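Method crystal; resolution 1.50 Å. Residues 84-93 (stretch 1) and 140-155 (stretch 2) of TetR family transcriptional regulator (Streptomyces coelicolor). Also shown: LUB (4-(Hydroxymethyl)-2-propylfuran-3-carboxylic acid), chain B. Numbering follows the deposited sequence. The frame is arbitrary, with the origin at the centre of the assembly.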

# COMPACT_ATOMS: atom_id res chain seq x y z
N HIS A 84 15.14 -9.45 -0.03
CA HIS A 84 13.74 -9.78 0.30
C HIS A 84 12.94 -10.09 -0.97
O HIS A 84 11.89 -10.72 -0.88
CB HIS A 84 13.15 -8.69 1.22
CG HIS A 84 12.14 -7.75 0.63
ND1 HIS A 84 12.44 -6.81 -0.34
CD2 HIS A 84 10.85 -7.54 0.94
CE1 HIS A 84 11.38 -6.10 -0.62
NE2 HIS A 84 10.40 -6.50 0.16
N TYR A 85 13.46 -9.73 -2.14
CA TYR A 85 12.91 -10.19 -3.43
C TYR A 85 13.54 -11.46 -3.98
O TYR A 85 12.84 -12.37 -4.49
CB TYR A 85 12.99 -9.11 -4.50
CG TYR A 85 12.20 -7.89 -4.25
CD1 TYR A 85 10.82 -7.93 -3.99
CD2 TYR A 85 12.81 -6.63 -4.31
CE1 TYR A 85 10.11 -6.77 -3.75
CE2 TYR A 85 12.08 -5.48 -4.10
CZ TYR A 85 10.72 -5.53 -3.83
OH TYR A 85 10.05 -4.35 -3.58
N ALA A 86 14.86 -11.56 -3.89
CA ALA A 86 15.60 -12.59 -4.60
C ALA A 86 15.37 -13.97 -4.05
O ALA A 86 15.63 -14.96 -4.74
CB ALA A 86 17.09 -12.28 -4.59
N ARG A 87 14.92 -14.06 -2.82
CA ARG A 87 14.61 -15.32 -2.21
C ARG A 87 13.41 -16.14 -2.79
O ARG A 87 13.31 -17.32 -2.61
CB ARG A 87 14.48 -15.10 -0.71
CG ARG A 87 13.39 -14.13 -0.26
CD ARG A 87 13.29 -14.10 1.25
NE ARG A 87 14.54 -13.74 1.90
CZ ARG A 87 14.69 -13.70 3.21
NH1 ARG A 87 13.64 -13.93 3.99
NH2 ARG A 87 15.86 -13.40 3.73
N TRP A 88 12.56 -15.49 -3.55
CA TRP A 88 11.25 -16.06 -3.89
C TRP A 88 11.21 -17.03 -5.07
O TRP A 88 10.47 -18.00 -5.04
CB TRP A 88 10.20 -14.92 -3.97
CG TRP A 88 9.99 -14.40 -2.60
CD1 TRP A 88 10.47 -13.24 -2.08
CD2 TRP A 88 9.28 -15.04 -1.54
NE1 TRP A 88 10.12 -13.11 -0.75
CE2 TRP A 88 9.39 -14.20 -0.38
CE3 TRP A 88 8.58 -16.24 -1.43
CZ2 TRP A 88 8.87 -14.56 0.85
CZ3 TRP A 88 8.04 -16.59 -0.22
CH2 TRP A 88 8.16 -15.72 0.91
N PRO A 89 12.03 -16.79 -6.11
CA PRO A 89 12.10 -17.79 -7.19
C PRO A 89 12.39 -19.22 -6.70
O PRO A 89 11.73 -20.16 -7.16
CB PRO A 89 13.22 -17.24 -8.09
CG PRO A 89 13.10 -15.75 -7.91
CD PRO A 89 12.79 -15.57 -6.45
N ALA A 90 13.34 -19.38 -5.77
CA ALA A 90 13.64 -20.69 -5.20
C ALA A 90 12.45 -21.32 -4.47
O ALA A 90 12.24 -22.54 -4.56
CB ALA A 90 14.85 -20.62 -4.28
N ALA A 91 11.67 -20.47 -3.80
CA ALA A 91 10.46 -20.92 -3.09
C ALA A 91 9.46 -21.43 -4.11
O ALA A 91 8.81 -22.46 -3.92
CB ALA A 91 9.88 -19.80 -2.26
N MET A 92 9.33 -20.72 -5.22
CA MET A 92 8.37 -21.16 -6.24
C MET A 92 8.76 -22.48 -6.86
O MET A 92 7.91 -23.32 -7.10
CB MET A 92 8.13 -20.09 -7.31
CG MET A 92 6.74 -20.24 -7.93
SD MET A 92 6.18 -18.78 -8.83
CE MET A 92 7.12 -19.16 -10.26
N GLU A 93 10.08 -22.67 -7.03
CA GLU A 93 10.60 -23.93 -7.52
C GLU A 93 10.34 -25.06 -6.54
O GLU A 93 9.97 -26.15 -6.95
CB GLU A 93 12.11 -23.81 -7.84
CG GLU A 93 12.74 -25.06 -8.48
CD GLU A 93 12.18 -25.38 -9.87
OE1 GLU A 93 11.34 -24.63 -10.43
OE2 GLU A 93 12.57 -26.45 -10.40
N LEU A 140 17.13 2.12 -4.70
CA LEU A 140 16.59 0.81 -4.36
C LEU A 140 15.91 0.22 -5.57
O LEU A 140 15.49 0.97 -6.48
CB LEU A 140 15.57 0.93 -3.20
CG LEU A 140 15.97 1.58 -1.90
CD1 LEU A 140 14.75 1.60 -0.98
CD2 LEU A 140 17.12 0.88 -1.18
N PRO A 141 15.82 -1.11 -5.65
CA PRO A 141 15.08 -1.78 -6.76
C PRO A 141 13.64 -1.23 -6.87
O PRO A 141 12.99 -0.90 -5.87
CB PRO A 141 15.14 -3.25 -6.40
CG PRO A 141 16.17 -3.42 -5.32
CD PRO A 141 16.28 -2.07 -4.64
N LEU A 142 13.12 -1.19 -8.08
CA LEU A 142 11.71 -0.84 -8.25
C LEU A 142 10.86 -1.84 -7.46
O LEU A 142 11.07 -3.07 -7.58
CB LEU A 142 11.29 -0.89 -9.72
CG LEU A 142 11.66 0.33 -10.58
CD1 LEU A 142 11.34 -0.01 -12.03
CD2 LEU A 142 10.97 1.62 -10.21
N PRO A 143 9.88 -1.32 -6.70
CA PRO A 143 8.92 -2.25 -6.08
C PRO A 143 7.96 -2.91 -7.06
O PRO A 143 7.80 -2.46 -8.23
CB PRO A 143 8.18 -1.35 -5.11
CG PRO A 143 8.17 -0.02 -5.81
CD PRO A 143 9.53 0.08 -6.41
N TYR A 144 7.37 -4.00 -6.62
CA TYR A 144 6.19 -4.67 -7.24
C TYR A 144 6.53 -5.47 -8.50
O TYR A 144 5.89 -6.52 -8.75
CB TYR A 144 5.03 -3.68 -7.54
CG TYR A 144 4.81 -2.70 -6.40
CD1 TYR A 144 4.53 -3.14 -5.09
CD2 TYR A 144 4.96 -1.33 -6.59
CE1 TYR A 144 4.41 -2.25 -4.06
CE2 TYR A 144 4.82 -0.44 -5.55
CZ TYR A 144 4.58 -0.90 -4.28
OH TYR A 144 4.51 -0.00 -3.25
N VAL A 145 7.49 -4.99 -9.29
CA VAL A 145 7.70 -5.58 -10.59
C VAL A 145 8.28 -7.01 -10.51
O VAL A 145 7.95 -7.84 -11.33
CB VAL A 145 8.48 -4.69 -11.55
CG1 VAL A 145 7.79 -3.35 -11.77
CG2 VAL A 145 9.85 -4.45 -11.03
N ASP A 146 9.12 -7.30 -9.52
CA ASP A 146 9.69 -8.65 -9.40
C ASP A 146 8.60 -9.68 -9.09
O ASP A 146 8.55 -10.72 -9.73
CB ASP A 146 10.78 -8.67 -8.32
CG ASP A 146 12.01 -7.88 -8.70
OD1 ASP A 146 12.46 -8.08 -9.87
OD2 ASP A 146 12.49 -7.04 -7.89
N TRP A 147 7.72 -9.36 -8.15
CA TRP A 147 6.66 -10.29 -7.80
C TRP A 147 5.66 -10.39 -8.94
O TRP A 147 5.16 -11.45 -9.21
CB TRP A 147 5.95 -9.84 -6.52
CG TRP A 147 6.52 -10.45 -5.25
CD1 TRP A 147 7.45 -9.88 -4.38
CD2 TRP A 147 6.18 -11.71 -4.70
NE1 TRP A 147 7.68 -10.75 -3.32
CE2 TRP A 147 6.96 -11.89 -3.52
CE3 TRP A 147 5.31 -12.73 -5.09
CZ2 TRP A 147 6.79 -13.02 -2.71
CZ3 TRP A 147 5.19 -13.84 -4.31
CH2 TRP A 147 5.94 -13.99 -3.16
N THR A 148 5.39 -9.29 -9.64
CA THR A 148 4.49 -9.34 -10.77
C THR A 148 5.01 -10.29 -11.84
O THR A 148 4.24 -11.16 -12.29
CB THR A 148 4.17 -7.94 -11.29
OG1 THR A 148 3.65 -7.14 -10.22
CG2 THR A 148 3.13 -8.00 -12.43
N HIS A 149 6.28 -10.15 -12.19
CA HIS A 149 6.92 -11.03 -13.18
C HIS A 149 6.96 -12.47 -12.71
O HIS A 149 6.72 -13.42 -13.50
CB HIS A 149 8.32 -10.52 -13.51
CG HIS A 149 8.30 -9.46 -14.56
ND1 HIS A 149 9.04 -8.30 -14.48
CD2 HIS A 149 7.63 -9.40 -15.74
CE1 HIS A 149 8.83 -7.58 -15.58
NE2 HIS A 149 7.96 -8.21 -16.34
N LEU A 150 7.24 -12.66 -11.43
CA LEU A 150 7.29 -13.99 -10.87
C LEU A 150 5.96 -14.72 -10.99
O LEU A 150 5.92 -15.86 -11.46
CB LEU A 150 7.80 -13.93 -9.41
CG LEU A 150 8.03 -15.26 -8.71
CD1 LEU A 150 9.08 -16.10 -9.41
CD2 LEU A 150 8.44 -15.00 -7.28
N LEU A 151 4.87 -14.08 -10.64
CA LEU A 151 3.54 -14.74 -10.61
C LEU A 151 2.89 -14.87 -11.99
O LEU A 151 2.05 -15.71 -12.25
CB LEU A 151 2.58 -13.96 -9.70
CG LEU A 151 2.96 -13.91 -8.21
CD1 LEU A 151 1.85 -13.24 -7.42
CD2 LEU A 151 3.26 -15.29 -7.67
N GLU A 152 3.27 -13.99 -12.90
CA GLU A 152 2.69 -14.04 -14.24
C GLU A 152 2.88 -15.41 -14.92
O GLU A 152 2.02 -15.87 -15.67
CB GLU A 152 3.38 -12.94 -15.06
CG GLU A 152 2.54 -12.29 -16.10
CD GLU A 152 3.29 -11.10 -16.72
OE1 GLU A 152 4.54 -10.91 -16.50
OE2 GLU A 152 2.62 -10.33 -17.38
N VAL A 153 4.03 -16.05 -14.70
CA VAL A 153 4.37 -17.31 -15.32
C VAL A 153 3.38 -18.43 -14.96
O VAL A 153 2.73 -19.00 -15.88
CB VAL A 153 5.81 -17.74 -15.01
CG1 VAL A 153 6.12 -19.12 -15.60
CG2 VAL A 153 6.77 -16.72 -15.59
N PRO A 154 3.22 -18.76 -13.65
CA PRO A 154 2.15 -19.73 -13.34
C PRO A 154 0.76 -19.30 -13.72
O PRO A 154 -0.06 -20.14 -14.04
CB PRO A 154 2.28 -19.94 -11.82
CG PRO A 154 3.04 -18.77 -11.36
CD PRO A 154 3.99 -18.40 -12.45
N LEU A 155 0.47 -18.00 -13.72
CA LEU A 155 -0.82 -17.56 -14.13
C LEU A 155 -1.04 -17.79 -15.64
O LEU A 155 -2.16 -18.10 -16.04
CB LEU A 155 -1.01 -16.08 -13.78
CG LEU A 155 -1.24 -15.85 -12.29
CD1 LEU A 155 -1.08 -14.35 -11.99
CD2 LEU A 155 -2.57 -16.35 -11.79
C2 LUB B . 5.02 -6.61 -1.82
C4 LUB B . 6.37 -4.99 -1.06
C5 LUB B . 5.59 -5.37 -0.05
C6 LUB B . 4.12 -7.45 -2.63
O11 LUB B . 6.33 -6.47 -4.41
C9 LUB B . 6.63 -5.61 -3.54
O10 LUB B . 7.43 -4.64 -3.80
C3 LUB B . 6.03 -5.66 -2.22
C12 LUB B . 7.54 -4.04 -0.81
O13 LUB B . 7.47 -2.96 -1.77
O1 LUB B . 4.63 -6.29 -0.52
C7 LUB B . 4.43 -8.91 -2.29
C8 LUB B . 3.61 -9.87 -3.11
O HOH W 1 9.37 -9.73 -1.25

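The centre of this contact is apolar and is built on W88, W147 and L150. Atom CD2 of W88 lies 3.4 Å from CZ2 of W147, which sits over one face of the W88 ring. The two ring planes meet at 47°, so the pair is oblique. The CA-to-CB bond of W147 points sideways, but the end of its indole comes nearer and reaches W88. L150 packs beside this pair, with its CD2 3.7 Å from CB of W88.

L150 also meets P89, the neighbour of W88, and M92, one turn further along the same helix. Its CD1 is 4.3 Å from CG of P89 and 3.7 Å from CE of M92. The M92 side chain is extended through chi1 and chi2, both t, and its CE also reaches CD of P154 at 3.9 Å. The helix of P154 is kinked there, because the proline nitrogen has no hydrogen to give to the turn before. The two helices run at 18° to each other, with axes 11.1 Å apart at closest, and side chains fill the gap.

Y85 leads out to the polar edge. Its CD1 is 3.9 Å from CD1 of W147, and its CE2 is 4.4 Å from CB of P141. OD2 of D146 lies over one face of the Y85 ring, 3.6 Å from CD2.

No direct hydrogen bond joins the stretches. A water bridges them instead: it donates to O of H84 at 2.7 Å and accepts from NE1 of W147 at 2.9 Å. The ligand LUB makes a second bridge. Its carboxylate atom O10 accepts from OH of Y85 at 2.6 Å and from the backbone N of Y144 at 2.9 Å. One ligand oxygen thus ties the two stretches together. The ligand's propyl end, C8, lies over one face of W147, 3.5 Å from CD2 of that residue.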